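Local coordinates for Mlr6093 protein (Mesorhizobium loti, PDB 2QJ8) that probably works as a zinc-dependent hydrolase of the aspartoacylase family, cleaving ester bonds or carbon-nitrogen bonds in linear amides, at residues 5-10 against 21-26; 45-50 against 133-138; 152-157 against 204-209. One frame throughout, in Å; residues are numbered along the deposited sequence. Where two conformers were deposited one is given.

Contact 1: residues 5-10 against 21-26; sequences APHLTF and HLVVPK
His7 and Val23 form an antiparallel hydrogen-bonded pair of unequal bonds. Val23 N reaches His7 O at 2.9 Å with an almost straight N-H (174°), whereas the return bond from His7 N to Val23 O is weak and long at 3.4 Å. Further along, Thr9 N donates to His21 O (2.9 Å). His21 N in turn donates to a side-chain atom, Thr9 OG1 (2.9 Å), which chi1 of 63° sets between its own N and carbonyl carbon. A water also bonds Thr9 OG1 and His21 ND1, lying at the edge of the His21 ring and in its plane. The other ring nitrogen, NE2, bonds Gly291 O of the second subunit, tying this hairpin to the dimer partner.

CH-pi contact comes from Val23, whose CB stands over one face of the His7 ring, 4.0 Å from the centroid and displaced toward the rim. The ring is held from its edge as well, by a bond from His7 ND1 to Ala5 O. Apolar contacts complete the pairing: Leu8 CD2 meets Leu22 CD1 at 3.8 Å, and Pro25 CG presses on the Ala5-Pro6 peptide, 3.5 Å from Pro6 N. Helix 118-129 packs against Pro6 and Leu22. The arrangement is that of a beta hairpin, with the short strand 7-8 laid against strand 16-24.

Contact 2: residues 45-50 against 133-138; sequences GPSLLI and VVDTVL
Leu48 pushes its CD1 methyl against Thr136, where it meets CG2 at 3.5 Å and flanks the Thr136 carbonyl. CG is anti to the backbone N (chi1 178°) and chi2 of 67° then places CD1 at the threonine; the two side chains cross at a slant, and the same methyl also approaches Leu138 CB. On the same face, Ile50 and Leu138 run side by side and point the same way, their ends meeting at Ile50 CD1 and Leu138 CD2 (4.1 Å).

On the face of Leu49 and Val137, Val134 packs in from the loop before the strand. Its CG1 lies against the Leu48-Leu49 peptide, 3.7 Å from Leu48 C, while CG2 packs on Leu49 CB at 3.9 Å, so the forked valine straddles the start of the leucine. At the start of the strand Ser47 sits beside the loop that leads into 136-138: its OG accepts Asp135 N (2.9 Å, 137°). One water bridges Ser47 N and Asp135 OD2, another joins Ser47 O to Thr136 OG1.

Between these groups the backbones run parallel, Leu49 N bonding Thr136 O at 3.0 Å and Leu138 N bonding Leu49 O at 2.8 Å. Strand 47-52 lies between strand 136-144 and strand 79-84. Strand 201-208 flanks 136-144 beyond it, and helix 218-230 covers the face of Leu48 and Leu138 through Leu228 and Val224.

Contact 3: residues 152-157 against 204-209; sequences SIISHP and CTEFGG
Ser152 O takes one hydrogen bond, from Glu206 N at 3.0 Å and tilted 34° from the carbonyl plane, and a weaker CA-H...O contact from Thr205 CA at 3.3 Å. In return, Ile153 CA approaches Cys204 O at 3.4 Å. Beyond this point the backbones part, and a water spans the gap, donating to Ile154 O (2.6 Å) and accepting from Cys204 N.

The short strand 152-155 runs antiparallel to strand 201-208 but is splayed from it, the axes making 124°. It pairs in parallel with strand 178-182 on its other side. The contact joins strand 152-155, and through it strand 178-182, to strand 201-208 within the catalytic domain of this aspartoacylase-like family.

Glu206 turns its aliphatic part to Ile154. Its CG, anti to the carbonyl carbon (chi1 -62°), lies 3.6 Å from Ile154 CD1, the two side chains crossing at about a right angle. A bend at chi2 turns the carboxylate, which is fixed elsewhere, OE1 bonding His141 ND1. Ser152 OG lies near Glu206 CB (3.7 Å) while bonding Ala150 O. On the other face, Ile153 CG1 meets the Thr205 CG2 methyl at 4.0 Å.

The three contacts follow one another along the chain. Contact 1 lies at the surface, its centre 20 Å from that of contact 2; their nearest atoms are about 7 Å apart, and the end of helix 118-129 bridges the gap. Contacts 2 and 3 have centres 18 Å apart yet touch, Leu138 CD1 packing on Thr205 CG2 at 3.6 Å, because strands 136-144 and 201-208 are sheet neighbours. Contact 3 lies deepest, about 29 Å between centres from contact 1. Zinc is the cofactor expected for this family; in M14-like domains it sits by the C-terminal ends of the central parallel strands, so contact 3, whose Glu206 bonds His141, is probably the closest of the three.

Contact 1: residues 5-10 against 21-26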
loop_
_atom_site.group_PDB
_atom_site.type_symbol
_atom_site.label_atom_id
_atom_site.label_comp_id
_atom_site.label_asym_id
_atom_site.label_seq_id
_atom_site.Cartn_x
_atom_site.Cartn_y
_atom_site.Cartn_z
ATOM N N ALA A 5 26.194 26.363 -7.675
ATOM C CA ALA A 5 24.887 26.820 -7.245
ATOM C C ALA A 5 23.876 25.861 -7.914
ATOM O O ALA A 5 24.238 25.129 -8.857
ATOM C CB ALA A 5 24.652 28.282 -7.668
ATOM N N PRO A 6 22.625 25.825 -7.416
ATOM C CA PRO A 6 21.665 25.018 -8.123
ATOM C C PRO A 6 21.361 25.660 -9.480
ATOM O O PRO A 6 21.358 26.874 -9.601
ATOM C CB PRO A 6 20.432 25.045 -7.196
ATOM C CG PRO A 6 20.553 26.292 -6.461
ATOM C CD PRO A 6 22.017 26.478 -6.240
ATOM N N HIS A 7 21.123 24.842 -10.496
ATOM C CA HIS A 7 20.815 25.356 -11.822
ATOM C C HIS A 7 20.123 24.299 -12.640
ATOM O O HIS A 7 20.168 23.117 -12.293
ATOM C CB HIS A 7 22.126 25.776 -12.500
ATOM C CG HIS A 7 23.095 24.656 -12.632
ATOM N ND1 HIS A 7 23.923 24.270 -11.601
ATOM C CD2 HIS A 7 23.318 23.789 -13.646
ATOM C CE1 HIS A 7 24.619 23.214 -11.981
ATOM N NE2 HIS A 7 24.268 22.901 -13.216
ATOM N N LEU A 8 19.467 24.741 -13.711
ATOM C CA LEU A 8 18.863 23.871 -14.692
ATOM C C LEU A 8 19.904 23.672 -15.791
ATOM O O LEU A 8 20.666 24.578 -16.105
ATOM C CB LEU A 8 17.599 24.493 -15.286
ATOM C CG LEU A 8 16.413 24.717 -14.331
ATOM C CD1 LEU A 8 15.335 25.501 -15.012
ATOM C CD2 LEU A 8 15.861 23.393 -13.818
ATOM N N THR A 9 19.916 22.482 -16.380
ATOM C CA THR A 9 20.847 22.153 -17.452
ATOM C C THR A 9 20.380 22.638 -18.833
ATOM O O THR A 9 21.078 22.416 -19.812
ATOM C CB THR A 9 21.097 20.669 -17.496
ATOM O OG1 THR A 9 19.868 19.998 -17.788
ATOM C CG2 THR A 9 21.675 20.207 -16.170
ATOM N N PHE A 10 19.218 23.306 -18.897
ATOM C CA PHE A 10 18.656 23.820 -20.118
ATOM C C PHE A 10 18.004 25.174 -19.802
ATOM O O PHE A 10 17.839 25.546 -18.652
ATOM C CB PHE A 10 17.631 22.821 -20.678
ATOM C CG PHE A 10 16.405 22.621 -19.781
ATOM C CD1 PHE A 10 16.461 21.795 -18.685
ATOM C CD2 PHE A 10 15.202 23.261 -20.064
ATOM C CE1 PHE A 10 15.346 21.611 -17.885
ATOM C CE2 PHE A 10 14.093 23.092 -19.255
ATOM C CZ PHE A 10 14.168 22.271 -18.163
ATOM N N HIS A 21 17.687 18.550 -16.550
ATOM C CA HIS A 21 17.766 18.311 -15.102
ATOM C C HIS A 21 17.919 19.566 -14.279
ATOM O O HIS A 21 18.421 20.577 -14.770
ATOM C CB HIS A 21 18.961 17.421 -14.788
ATOM C CG HIS A 21 18.896 16.085 -15.442
ATOM N ND1 HIS A 21 19.316 15.875 -16.732
ATOM C CD2 HIS A 21 18.428 14.896 -14.997
ATOM C CE1 HIS A 21 19.105 14.617 -17.059
ATOM N NE2 HIS A 21 18.578 14.000 -16.019
ATOM N N LEU A 22 17.468 19.459 -13.025
ATOM C CA LEU A 22 17.686 20.452 -11.973
ATOM C C LEU A 22 18.795 19.856 -11.107
ATOM O O LEU A 22 18.616 18.804 -10.473
ATOM C CB LEU A 22 16.410 20.687 -11.158
ATOM C CG LEU A 22 16.489 21.583 -9.903
ATOM C CD1 LEU A 22 17.041 22.979 -10.212
ATOM C CD2 LEU A 22 15.076 21.688 -9.318
ATOM N N VAL A 23 19.929 20.550 -11.054
ATOM C CA VAL A 23 21.085 20.093 -10.332
ATOM C C VAL A 23 21.065 20.675 -8.934
ATOM O O VAL A 23 20.984 21.886 -8.775
ATOM C CB VAL A 23 22.376 20.427 -11.099
ATOM C CG1 VAL A 23 23.597 19.998 -10.313
ATOM C CG2 VAL A 23 22.330 19.723 -12.492
ATOM N N VAL A 24 21.045 19.783 -7.937
ATOM C CA VAL A 24 21.074 20.148 -6.533
ATOM C C VAL A 24 22.525 19.931 -6.147
ATOM O O VAL A 24 22.973 18.791 -6.148
ATOM C CB VAL A 24 20.129 19.266 -5.690
ATOM C CG1 VAL A 24 20.111 19.737 -4.231
ATOM C CG2 VAL A 24 18.735 19.273 -6.293
ATOM N N PRO A 25 23.273 21.008 -5.823
ATOM C CA PRO A 25 24.696 20.833 -5.502
ATOM C C PRO A 25 24.983 19.872 -4.358
ATOM O O PRO A 25 24.117 19.580 -3.535
ATOM C CB PRO A 25 25.150 22.249 -5.121
ATOM C CG PRO A 25 24.203 23.125 -5.801
ATOM C CD PRO A 25 22.889 22.427 -5.734
ATOM N N LYS A 26 26.209 19.366 -4.354
ATOM C CA LYS A 26 26.748 18.578 -3.279
ATOM C C LYS A 26 26.674 19.414 -1.973
ATOM O O LYS A 26 26.646 20.646 -1.995
ATOM C CB LYS A 26 28.218 18.223 -3.602
ATOM C CG LYS A 26 28.991 17.602 -2.471
ATOM C CD LYS A 26 30.382 17.274 -2.808
ATOM C CE LYS A 26 31.052 16.603 -1.621
HETATM O O HOH W 1 20.394 17.581 -18.685
#

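Contact 2: residues 45-50 against 133-138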
loop_
_atom_site.group_PDB
_atom_site.type_symbol
_atom_site.label_atom_id
_atom_site.label_comp_id
_atom_site.label_asym_id
_atom_site.label_seq_id
_atom_site.Cartn_x
_atom_site.Cartn_y
_atom_site.Cartn_z
ATOM N N GLY A 45 0.794 33.085 -21.910
ATOM C CA GLY A 45 -0.282 32.354 -21.269
ATOM C C GLY A 45 0.120 31.993 -19.853
ATOM O O GLY A 45 1.168 32.414 -19.384
ATOM N N PRO A 46 -0.706 31.195 -19.168
ATOM C CA PRO A 46 -0.493 30.770 -17.788
ATOM C C PRO A 46 0.783 29.975 -17.537
ATOM O O PRO A 46 1.282 29.310 -18.448
ATOM C CB PRO A 46 -1.714 29.892 -17.521
ATOM C CG PRO A 46 -2.717 30.377 -18.492
ATOM C CD PRO A 46 -1.967 30.648 -19.694
ATOM N N SER A 47 1.315 30.069 -16.320
ATOM C CA SER A 47 2.524 29.350 -15.933
ATOM C C SER A 47 2.146 28.365 -14.813
ATOM O O SER A 47 1.440 28.725 -13.880
ATOM C CB SER A 47 3.595 30.299 -15.440
ATOM O OG SER A 47 3.064 31.071 -14.385
ATOM N N LEU A 48 2.677 27.161 -14.896
ATOM C CA LEU A 48 2.348 26.073 -13.983
ATOM C C LEU A 48 3.515 25.148 -13.722
ATOM O O LEU A 48 4.216 24.766 -14.651
ATOM C CB LEU A 48 1.226 25.224 -14.621
ATOM C CG LEU A 48 0.748 23.983 -13.834
ATOM C CD1 LEU A 48 0.046 24.402 -12.536
ATOM C CD2 LEU A 48 -0.129 23.069 -14.681
ATOM N N LEU A 49 3.714 24.788 -12.454
ATOM C CA LEU A 49 4.649 23.756 -12.075
ATOM C C LEU A 49 3.818 22.593 -11.575
ATOM O O LEU A 49 2.931 22.793 -10.759
ATOM C CB LEU A 49 5.558 24.197 -10.930
ATOM C CG LEU A 49 6.472 23.143 -10.294
ATOM C CD1 LEU A 49 7.505 22.547 -11.299
ATOM C CD2 LEU A 49 7.162 23.810 -9.113
ATOM N N ILE A 50 4.145 21.391 -12.030
ATOM C CA ILE A 50 3.561 20.151 -11.546
ATOM C C ILE A 50 4.649 19.295 -10.906
ATOM O O ILE A 50 5.643 18.926 -11.553
ATOM C CB ILE A 50 2.882 19.325 -12.685
ATOM C CG1 ILE A 50 1.988 20.226 -13.523
ATOM C CG2 ILE A 50 2.123 18.116 -12.091
ATOM C CD1 ILE A 50 1.126 19.479 -14.481
ATOM N N VAL A 133 9.187 31.412 -11.558
ATOM C CA VAL A 133 8.624 31.480 -12.891
ATOM C C VAL A 133 7.198 30.930 -13.027
ATOM O O VAL A 133 6.672 30.901 -14.146
ATOM C CB VAL A 133 9.582 30.849 -13.914
ATOM C CG1 VAL A 133 10.956 31.440 -13.707
ATOM C CG2 VAL A 133 9.637 29.315 -13.811
ATOM N N VAL A 134 6.562 30.519 -11.919
ATOM C CA VAL A 134 5.192 30.011 -11.987
ATOM C C VAL A 134 4.223 30.725 -11.042
ATOM O O VAL A 134 4.604 31.214 -10.001
ATOM C CB VAL A 134 5.128 28.466 -11.827
ATOM C CG1 VAL A 134 5.993 27.797 -12.922
ATOM C CG2 VAL A 134 5.564 28.019 -10.419
ATOM N N ASP A 135 2.965 30.812 -11.463
ATOM C CA ASP A 135 1.893 31.390 -10.665
ATOM C C ASP A 135 1.034 30.324 -9.974
ATOM O O ASP A 135 0.274 30.663 -9.066
ATOM C CB ASP A 135 0.979 32.234 -11.546
ATOM C CG ASP A 135 1.682 33.483 -12.129
ATOM O OD1 ASP A 135 2.482 34.106 -11.402
ATOM O OD2 ASP A 135 1.406 33.843 -13.304
ATOM N N THR A 136 1.144 29.072 -10.407
ATOM C CA THR A 136 0.281 27.968 -9.950
ATOM C C THR A 136 1.175 26.763 -9.772
ATOM O O THR A 136 2.082 26.540 -10.565
ATOM C CB THR A 136 -0.874 27.699 -10.984
ATOM O OG1 THR A 136 -1.621 28.901 -11.190
ATOM C CG2 THR A 136 -1.861 26.590 -10.533
ATOM N N VAL A 137 1.011 26.062 -8.659
ATOM C CA VAL A 137 1.717 24.829 -8.436
ATOM C C VAL A 137 0.674 23.745 -8.198
ATOM O O VAL A 137 -0.252 23.934 -7.400
ATOM C CB VAL A 137 2.695 24.861 -7.245
ATOM C CG1 VAL A 137 3.310 23.480 -7.093
ATOM C CG2 VAL A 137 3.777 25.921 -7.430
ATOM N N LEU A 138 0.829 22.637 -8.912
ATOM C CA LEU A 138 0.005 21.444 -8.772
ATOM C C LEU A 138 0.889 20.336 -8.193
ATOM O O LEU A 138 1.798 19.860 -8.884
ATOM C CB LEU A 138 -0.589 21.015 -10.120
ATOM C CG LEU A 138 -1.337 19.661 -10.202
ATOM C CD1 LEU A 138 -2.533 19.570 -9.217
ATOM C CD2 LEU A 138 -1.782 19.441 -11.620
HETATM O O HOH W 2 -0.012 32.355 -14.715
HETATM O O HOH W 3 -0.987 29.861 -13.775
#

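Contact 3: residues 152-157 against 204-209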
loop_
_atom_site.group_PDB
_atom_site.type_symbol
_atom_site.label_atom_id
_atom_site.label_comp_id
_atom_site.label_asym_id
_atom_site.label_seq_id
_atom_site.Cartn_x
_atom_site.Cartn_y
_atom_site.Cartn_z
ATOM N N SER A 152 -9.289 13.220 -4.976
ATOM C CA SER A 152 -9.744 14.511 -4.480
ATOM C C SER A 152 -8.696 15.600 -4.467
ATOM O O SER A 152 -7.565 15.380 -4.842
ATOM C CB SER A 152 -10.176 14.288 -2.998
ATOM O OG SER A 152 -9.122 13.752 -2.212
ATOM N N ILE A 153 -9.148 16.795 -4.098
ATOM C CA ILE A 153 -8.313 17.914 -3.775
ATOM C C ILE A 153 -8.724 18.309 -2.366
ATOM O O ILE A 153 -9.920 18.390 -2.103
ATOM C CB ILE A 153 -8.535 19.097 -4.736
ATOM C CG1 ILE A 153 -7.865 18.799 -6.087
ATOM C CG2 ILE A 153 -7.963 20.355 -4.161
ATOM C CD1 ILE A 153 -8.305 19.674 -7.183
ATOM N N ILE A 154 -7.748 18.501 -1.473
ATOM C CA ILE A 154 -7.988 18.982 -0.111
ATOM C C ILE A 154 -7.579 20.447 -0.107
ATOM O O ILE A 154 -6.438 20.766 -0.445
ATOM C CB ILE A 154 -7.159 18.247 0.980
ATOM C CG1 ILE A 154 -7.490 16.754 1.004
ATOM C CG2 ILE A 154 -7.398 18.881 2.395
ATOM C CD1 ILE A 154 -6.672 15.982 2.015
ATOM N N SER A 155 -8.534 21.308 0.227
ATOM C CA SER A 155 -8.417 22.750 0.281
ATOM C C SER A 155 -8.344 23.160 1.743
ATOM O O SER A 155 -9.269 22.878 2.507
ATOM C CB SER A 155 -9.676 23.421 -0.319
ATOM O OG SER A 155 -9.831 23.173 -1.707
ATOM N N HIS A 156 -7.255 23.805 2.133
ATOM C CA HIS A 156 -7.079 24.289 3.492
ATOM C C HIS A 156 -7.621 25.744 3.599
ATOM O O HIS A 156 -7.198 26.607 2.818
ATOM C CB HIS A 156 -5.592 24.222 3.861
ATOM C CG HIS A 156 -5.327 24.490 5.304
ATOM N ND1 HIS A 156 -5.552 25.718 5.888
ATOM C CD2 HIS A 156 -4.848 23.690 6.282
ATOM C CE1 HIS A 156 -5.224 25.661 7.164
ATOM N NE2 HIS A 156 -4.788 24.444 7.425
ATOM N N PRO A 157 -8.605 26.009 4.486
ATOM C CA PRO A 157 -9.096 27.369 4.680
ATOM C C PRO A 157 -8.026 28.397 5.064
ATOM O O PRO A 157 -7.142 28.094 5.873
ATOM C CB PRO A 157 -10.098 27.210 5.825
ATOM C CG PRO A 157 -10.567 25.849 5.697
ATOM C CD PRO A 157 -9.403 25.058 5.281
ATOM N N CYS A 204 -3.348 20.644 -4.371
ATOM C CA CYS A 204 -2.846 19.366 -3.926
ATOM C C CYS A 204 -3.875 18.267 -4.215
ATOM O O CYS A 204 -4.935 18.253 -3.595
ATOM C CB CYS A 204 -2.567 19.504 -2.432
ATOM S SG CYS A 204 -1.639 18.198 -1.729
ATOM N N THR A 205 -3.560 17.379 -5.157
ATOM C CA THR A 205 -4.437 16.259 -5.513
ATOM C C THR A 205 -3.975 15.100 -4.631
ATOM O O THR A 205 -2.785 14.907 -4.463
ATOM C CB THR A 205 -4.346 15.902 -6.975
ATOM O OG1 THR A 205 -3.012 15.525 -7.256
ATOM C CG2 THR A 205 -4.713 17.107 -7.850
ATOM N N GLU A 206 -4.909 14.336 -4.082
ATOM C CA GLU A 206 -4.569 13.298 -3.100
ATOM C C GLU A 206 -4.595 11.888 -3.627
ATOM O O GLU A 206 -5.606 11.451 -4.174
ATOM C CB GLU A 206 -5.488 13.385 -1.892
ATOM C CG GLU A 206 -5.403 14.685 -1.112
ATOM C CD GLU A 206 -4.045 14.990 -0.479
ATOM O OE1 GLU A 206 -3.254 14.071 -0.195
ATOM O OE2 GLU A 206 -3.778 16.189 -0.232
ATOM N N PHE A 207 -3.468 11.198 -3.408
ATOM C CA PHE A 207 -3.232 9.805 -3.806
ATOM C C PHE A 207 -3.000 8.973 -2.544
ATOM O O PHE A 207 -2.101 9.292 -1.755
ATOM C CB PHE A 207 -1.997 9.688 -4.722
ATOM C CG PHE A 207 -2.154 10.362 -6.080
ATOM C CD1 PHE A 207 -1.945 11.727 -6.232
ATOM C CD2 PHE A 207 -2.493 9.621 -7.216
ATOM C CE1 PHE A 207 -2.081 12.330 -7.475
ATOM C CE2 PHE A 207 -2.615 10.236 -8.466
ATOM C CZ PHE A 207 -2.428 11.605 -8.579
ATOM N N GLY A 208 -3.855 7.967 -2.333
ATOM C CA GLY A 208 -3.746 7.027 -1.200
ATOM C C GLY A 208 -3.169 5.726 -1.734
ATOM O O GLY A 208 -3.053 5.554 -2.944
ATOM N N GLY A 209 -2.798 4.815 -0.837
ATOM C CA GLY A 209 -2.247 3.515 -1.231
ATOM C C GLY A 209 -3.227 2.429 -1.624
ATOM O O GLY A 209 -2.794 1.338 -1.962
HETATM O O HOH W 4 -5.096 21.808 -2.390
#